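Local coordinates for restriction endonuclease LpnPI (Legionella pneumophila subsp. pneumophila str. Philadelphia 1, PDB 4RZL), which recognises DNA carrying modified cytosine through the N-terminal SRA-like domain modelled here and probably cuts it with a separate endonuclease domain, at residues A110-K113 against M114-S118; N212-Y215 against Q216-I219. All coordinates share one frame; numbering follows the deposited sequence.

Contact 1: A110-K113 against M114-S118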
loop_
_atom_site.group_PDB
_atom_site.type_symbol
_atom_site.label_atom_id
_atom_site.label_comp_id
_atom_site.label_asym_id
_atom_site.label_seq_id
_atom_site.Cartn_x
_atom_site.Cartn_y
_atom_site.Cartn_z
ATOM N N ALA A 110 0.993 -11.979 8.374
ATOM C CA ALA A 110 -0.247 -12.671 8.723
ATOM C C ALA A 110 -1.438 -12.029 7.987
ATOM O O ALA A 110 -2.351 -12.707 7.520
ATOM C CB ALA A 110 -0.465 -12.641 10.239
ATOM N N THR A 111 -1.416 -10.708 7.868
ATOM C CA THR A 111 -2.518 -10.007 7.224
ATOM C C THR A 111 -2.489 -10.237 5.712
ATOM O O THR A 111 -3.549 -10.447 5.099
ATOM C CB THR A 111 -2.487 -8.502 7.530
ATOM O OG1 THR A 111 -2.507 -8.311 8.947
ATOM C CG2 THR A 111 -3.692 -7.802 6.914
ATOM N N LEU A 112 -1.285 -10.210 5.123
ATOM C CA LEU A 112 -1.118 -10.524 3.702
ATOM C C LEU A 112 -1.722 -11.888 3.410
ATOM O O LEU A 112 -2.477 -12.044 2.454
ATOM C CB LEU A 112 0.350 -10.500 3.274
ATOM C CG LEU A 112 1.038 -9.140 3.117
ATOM C CD1 LEU A 112 2.533 -9.302 2.830
ATOM C CD2 LEU A 112 0.397 -8.346 2.021
ATOM N N LYS A 113 -1.429 -12.875 4.249
ATOM C CA LYS A 113 -1.980 -14.205 4.006
ATOM C C LYS A 113 -3.514 -14.176 4.020
ATOM O O LYS A 113 -4.175 -14.770 3.163
ATOM C CB LYS A 113 -1.458 -15.217 5.034
ATOM C CG LYS A 113 -2.035 -16.617 4.805
ATOM C CD LYS A 113 -1.621 -17.628 5.876
ATOM C CE LYS A 113 -2.368 -18.960 5.710
ATOM N NZ LYS A 113 -2.352 -19.412 4.274
ATOM N N MET A 114 -4.084 -13.471 4.989
ATOM C CA MET A 114 -5.542 -13.366 5.086
ATOM C C MET A 114 -6.161 -12.691 3.867
ATOM O O MET A 114 -7.175 -13.154 3.346
ATOM C CB MET A 114 -5.941 -12.594 6.342
ATOM C CG MET A 114 -5.779 -13.393 7.625
ATOM S SD MET A 114 -6.165 -12.373 9.048
ATOM C CE MET A 114 -7.667 -11.577 8.460
ATOM N N LEU A 115 -5.527 -11.608 3.421
ATOM C CA LEU A 115 -6.024 -10.822 2.298
ATOM C C LEU A 115 -5.996 -11.608 0.993
ATOM O O LEU A 115 -6.957 -11.571 0.227
ATOM C CB LEU A 115 -5.205 -9.549 2.136
ATOM C CG LEU A 115 -5.270 -8.515 3.243
ATOM C CD1 LEU A 115 -4.384 -7.348 2.851
ATOM C CD2 LEU A 115 -6.678 -8.066 3.440
ATOM N N PHE A 116 -4.907 -12.328 0.733
ATOM C CA PHE A 116 -4.849 -13.107 -0.505
ATOM C C PHE A 116 -5.765 -14.346 -0.445
ATOM O O PHE A 116 -6.438 -14.670 -1.432
ATOM C CB PHE A 116 -3.398 -13.494 -0.825
ATOM C CG PHE A 116 -2.611 -12.364 -1.430
ATOM C CD1 PHE A 116 -2.121 -11.334 -0.625
ATOM C CD2 PHE A 116 -2.417 -12.294 -2.804
ATOM C CE1 PHE A 116 -1.418 -10.268 -1.183
ATOM C CE2 PHE A 116 -1.717 -11.225 -3.374
ATOM C CZ PHE A 116 -1.212 -10.213 -2.556
ATOM N N ASP A 117 -5.851 -14.993 0.715
ATOM C CA ASP A 117 -6.759 -16.139 0.863
ATOM C C ASP A 117 -8.227 -15.718 0.670
ATOM O O ASP A 117 -8.998 -16.422 0.039
ATOM C CB ASP A 117 -6.571 -16.816 2.230
ATOM C CG ASP A 117 -5.224 -17.555 2.341
ATOM O OD1 ASP A 117 -4.538 -17.709 1.307
ATOM O OD2 ASP A 117 -4.864 -18.005 3.451
ATOM N N SER A 118 -8.603 -14.572 1.230
ATOM C CA SER A 118 -9.922 -13.997 1.002
ATOM C C SER A 118 -10.161 -13.748 -0.491
ATOM O O SER A 118 -11.219 -14.083 -1.043
ATOM C CB SER A 118 -10.064 -12.682 1.780
ATOM O OG SER A 118 -11.277 -12.026 1.459
#
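Lys113 and Asp117 form an i to i+4 salt bridge on the outer side of helix 108-119, an amphipathic helix of the SRA-like DNA recognition domain. The lysine chain runs out extended, with CG anti to the backbone N (chi1 179°), and then bends at its last torsion, which brings NZ back to 3.0 Å from Asp117 OD2. OD2 receives it on the syn lone pair, the side of its sister oxygen. The chain also passes along this oxygen on its way, Lys113 CG lying 3.4 Å from Asp117 OD2.

Apolar pairs line the side that faces the protein. Leu112 and Phe116 lie alongside each other and point the same way, with Leu112 CD2 4.2 Å from Phe116 CE1. The carbonyl oxygen of Leu112 sits in the plane of the phenyl ring at its edge, 3.2 Å from Phe116 CD1, while accepting the helical bond from Phe116 N. Thr111 and Leu115 repeat the side-by-side arrangement, Thr111 CG2 standing 4.1 Å from Leu115 CG; the threonine hydroxyl turns back instead to Gln107 O.

The helix rests on the large sheet. Leu112 and Phe116 face strand 176-187, where Phe116 meets Phe185 edge-to-face, whereas Thr111 and Leu115 both pack on Ile66 of strand 65-70.

Contact 2: N212-Y215 against Q216-I219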
loop_
_atom_site.group_PDB
_atom_site.type_symbol
_atom_site.label_atom_id
_atom_site.label_comp_id
_atom_site.label_asym_id
_atom_site.label_seq_id
_atom_site.Cartn_x
_atom_site.Cartn_y
_atom_site.Cartn_z
ATOM N N ASN A 212 -15.023 3.880 -6.329
ATOM C CA ASN A 212 -15.933 3.029 -7.088
ATOM C C ASN A 212 -15.233 1.864 -7.822
ATOM O O ASN A 212 -15.761 0.757 -7.833
ATOM C CB ASN A 212 -16.755 3.875 -8.064
ATOM C CG ASN A 212 -18.060 4.376 -7.437
ATOM O OD1 ASN A 212 -18.239 4.328 -6.212
ATOM N ND2 ASN A 212 -18.964 4.865 -8.270
ATOM N N PRO A 213 -14.043 2.089 -8.413
ATOM C CA PRO A 213 -13.396 0.902 -9.000
ATOM C C PRO A 213 -12.977 -0.144 -7.961
ATOM O O PRO A 213 -12.866 -1.324 -8.287
ATOM C CB PRO A 213 -12.171 1.483 -9.710
ATOM C CG PRO A 213 -12.591 2.889 -10.051
ATOM C CD PRO A 213 -13.393 3.338 -8.856
ATOM N N PHE A 214 -12.749 0.280 -6.726
ATOM C CA PHE A 214 -12.446 -0.677 -5.668
ATOM C C PHE A 214 -13.705 -1.476 -5.350
ATOM O O PHE A 214 -13.672 -2.703 -5.270
ATOM C CB PHE A 214 -11.919 0.015 -4.406
ATOM C CG PHE A 214 -11.851 -0.896 -3.209
ATOM C CD1 PHE A 214 -10.833 -1.829 -3.091
ATOM C CD2 PHE A 214 -12.820 -0.837 -2.218
ATOM C CE1 PHE A 214 -10.772 -2.676 -1.999
ATOM C CE2 PHE A 214 -12.766 -1.679 -1.119
ATOM C CZ PHE A 214 -11.746 -2.601 -1.009
ATOM N N TYR A 215 -14.820 -0.776 -5.172
ATOM C CA TYR A 215 -16.075 -1.453 -4.825
ATOM C C TYR A 215 -16.556 -2.354 -5.952
ATOM O O TYR A 215 -17.153 -3.390 -5.712
ATOM C CB TYR A 215 -17.139 -0.425 -4.451
ATOM C CG TYR A 215 -16.801 0.261 -3.151
ATOM C CD1 TYR A 215 -16.597 -0.488 -1.994
ATOM C CD2 TYR A 215 -16.653 1.638 -3.078
ATOM C CE1 TYR A 215 -16.273 0.117 -0.802
ATOM C CE2 TYR A 215 -16.334 2.257 -1.885
ATOM C CZ TYR A 215 -16.148 1.491 -0.750
ATOM O OH TYR A 215 -15.823 2.092 0.451
ATOM N N GLN A 216 -16.257 -1.966 -7.184
ATOM C CA GLN A 216 -16.520 -2.815 -8.326
ATOM C C GLN A 216 -15.697 -4.107 -8.218
ATOM O O GLN A 216 -16.230 -5.205 -8.404
ATOM C CB GLN A 216 -16.218 -2.065 -9.626
ATOM C CG GLN A 216 -16.679 -2.784 -10.893
ATOM C CD GLN A 216 -15.782 -3.922 -11.311
ATOM O OE1 GLN A 216 -16.252 -5.042 -11.549
ATOM N NE2 GLN A 216 -14.489 -3.647 -11.422
ATOM N N TRP A 217 -14.401 -3.974 -7.939
ATOM C CA TRP A 217 -13.538 -5.145 -7.781
ATOM C C TRP A 217 -14.026 -6.055 -6.650
ATOM O O TRP A 217 -13.992 -7.276 -6.777
ATOM C CB TRP A 217 -12.081 -4.730 -7.514
ATOM C CG TRP A 217 -11.200 -5.899 -7.181
ATOM C CD1 TRP A 217 -10.563 -6.738 -8.069
ATOM C CD2 TRP A 217 -10.866 -6.377 -5.862
ATOM N NE1 TRP A 217 -9.844 -7.694 -7.377
ATOM C CE2 TRP A 217 -10.011 -7.499 -6.028
ATOM C CE3 TRP A 217 -11.185 -5.956 -4.564
ATOM C CZ2 TRP A 217 -9.490 -8.215 -4.937
ATOM C CZ3 TRP A 217 -10.669 -6.668 -3.480
ATOM C CH2 TRP A 217 -9.828 -7.789 -3.677
ATOM N N LYS A 218 -14.464 -5.457 -5.544
ATOM C CA LYS A 218 -14.988 -6.235 -4.418
ATOM C C LYS A 218 -16.136 -7.129 -4.872
ATOM O O LYS A 218 -16.234 -8.286 -4.454
ATOM C CB LYS A 218 -15.470 -5.315 -3.295
ATOM C CG LYS A 218 -14.347 -4.632 -2.559
ATOM C CD LYS A 218 -13.934 -5.447 -1.367
ATOM C CE LYS A 218 -15.015 -5.432 -0.312
ATOM N NZ LYS A 218 -14.483 -5.872 1.003
ATOM N N ILE A 219 -16.991 -6.579 -5.737
ATOM C CA ILE A 219 -18.139 -7.317 -6.270
ATOM C C ILE A 219 -17.735 -8.423 -7.238
ATOM O O ILE A 219 -18.183 -9.558 -7.104
ATOM C CB ILE A 219 -19.136 -6.372 -6.994
ATOM C CG1 ILE A 219 -19.784 -5.431 -5.982
ATOM C CG2 ILE A 219 -20.206 -7.176 -7.708
ATOM C CD1 ILE A 219 -20.693 -4.389 -6.603
HETATM O O HOH W 1 -12.056 -2.229 -10.789
#
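The Phe214 ring carries the aliphatic part of Lys218 on one face, while its edge meets Tyr215 CE1 in plane. Lys218 CG lies 3.9 Å from the centroid of the Phe214 ring, a CH-pi contact 23° off the ring normal and displaced toward the rim; Lys218 CD continues over the rim, 3.6 Å from Phe214 CZ. On the neighbouring Tyr215 ring, one face receives Phe214 CD2, again near the rim. The indole of Trp217 comes to the phenyl ring obliquely, with Trp217 CE3 4.2 Å from Phe214 CE1, and has the Phe214 carbonyl oxygen near its plane, at its edge.

Phe214 swings its ring along the helix toward the next turn because CG is anti to the backbone N (chi1 169°). Lys218 bends at both chi2 and chi3, which folds its methylenes across that ring and carries the ammonium group on to the carbonyls of Val129 and Arg127. One side chain thus packs on an aromatic face and ties the helix to a loop.

The backbone bonds are those of a helix's first turns. Lys218 N reaches Phe214 O at 2.9 Å, nearly along the C=O axis, whereas Trp217 N approaches Pro213 O from 40° out of the carbonyl plane. Pro213 O has a second donor in a water, 2.8 Å from it, which in turn accepts a weak bond from Gln216 NE2; the same amide bonds Ser220 OG through OE1 and Lys222 O through NE2.

Helix 212-220 lies against the large sheet through its two buried aromatics: Phe214 touches Val154 and Trp217 touches Val154 and Pro155 of strand 147-155, while Pro131 packs on Phe214 and Val129 on Trp217, both from the loop that leads into strand 132-137.

Contacts 1 and 2 lie on separate helices of one recognition domain, 108-119 and 212-220, with centres 18 Å apart and nearest atoms about 6 Å apart, so they do not touch. One connection runs through Arg126: its backbone bonds Ser118 in contact 1, while its NE bonds Lys218 O and the Trp217 side chain packs against it in contact 2. The following residues extend this link, since Leu115 packs on Pro130 and Lys218 NZ bonds Val129 O. Both helices pack on the same mixed sheet, using different strands. A pentaethylene glycol, probably from the crystallisation liquor, lies about 4 Å from the side chain of Tyr215 in contact 2.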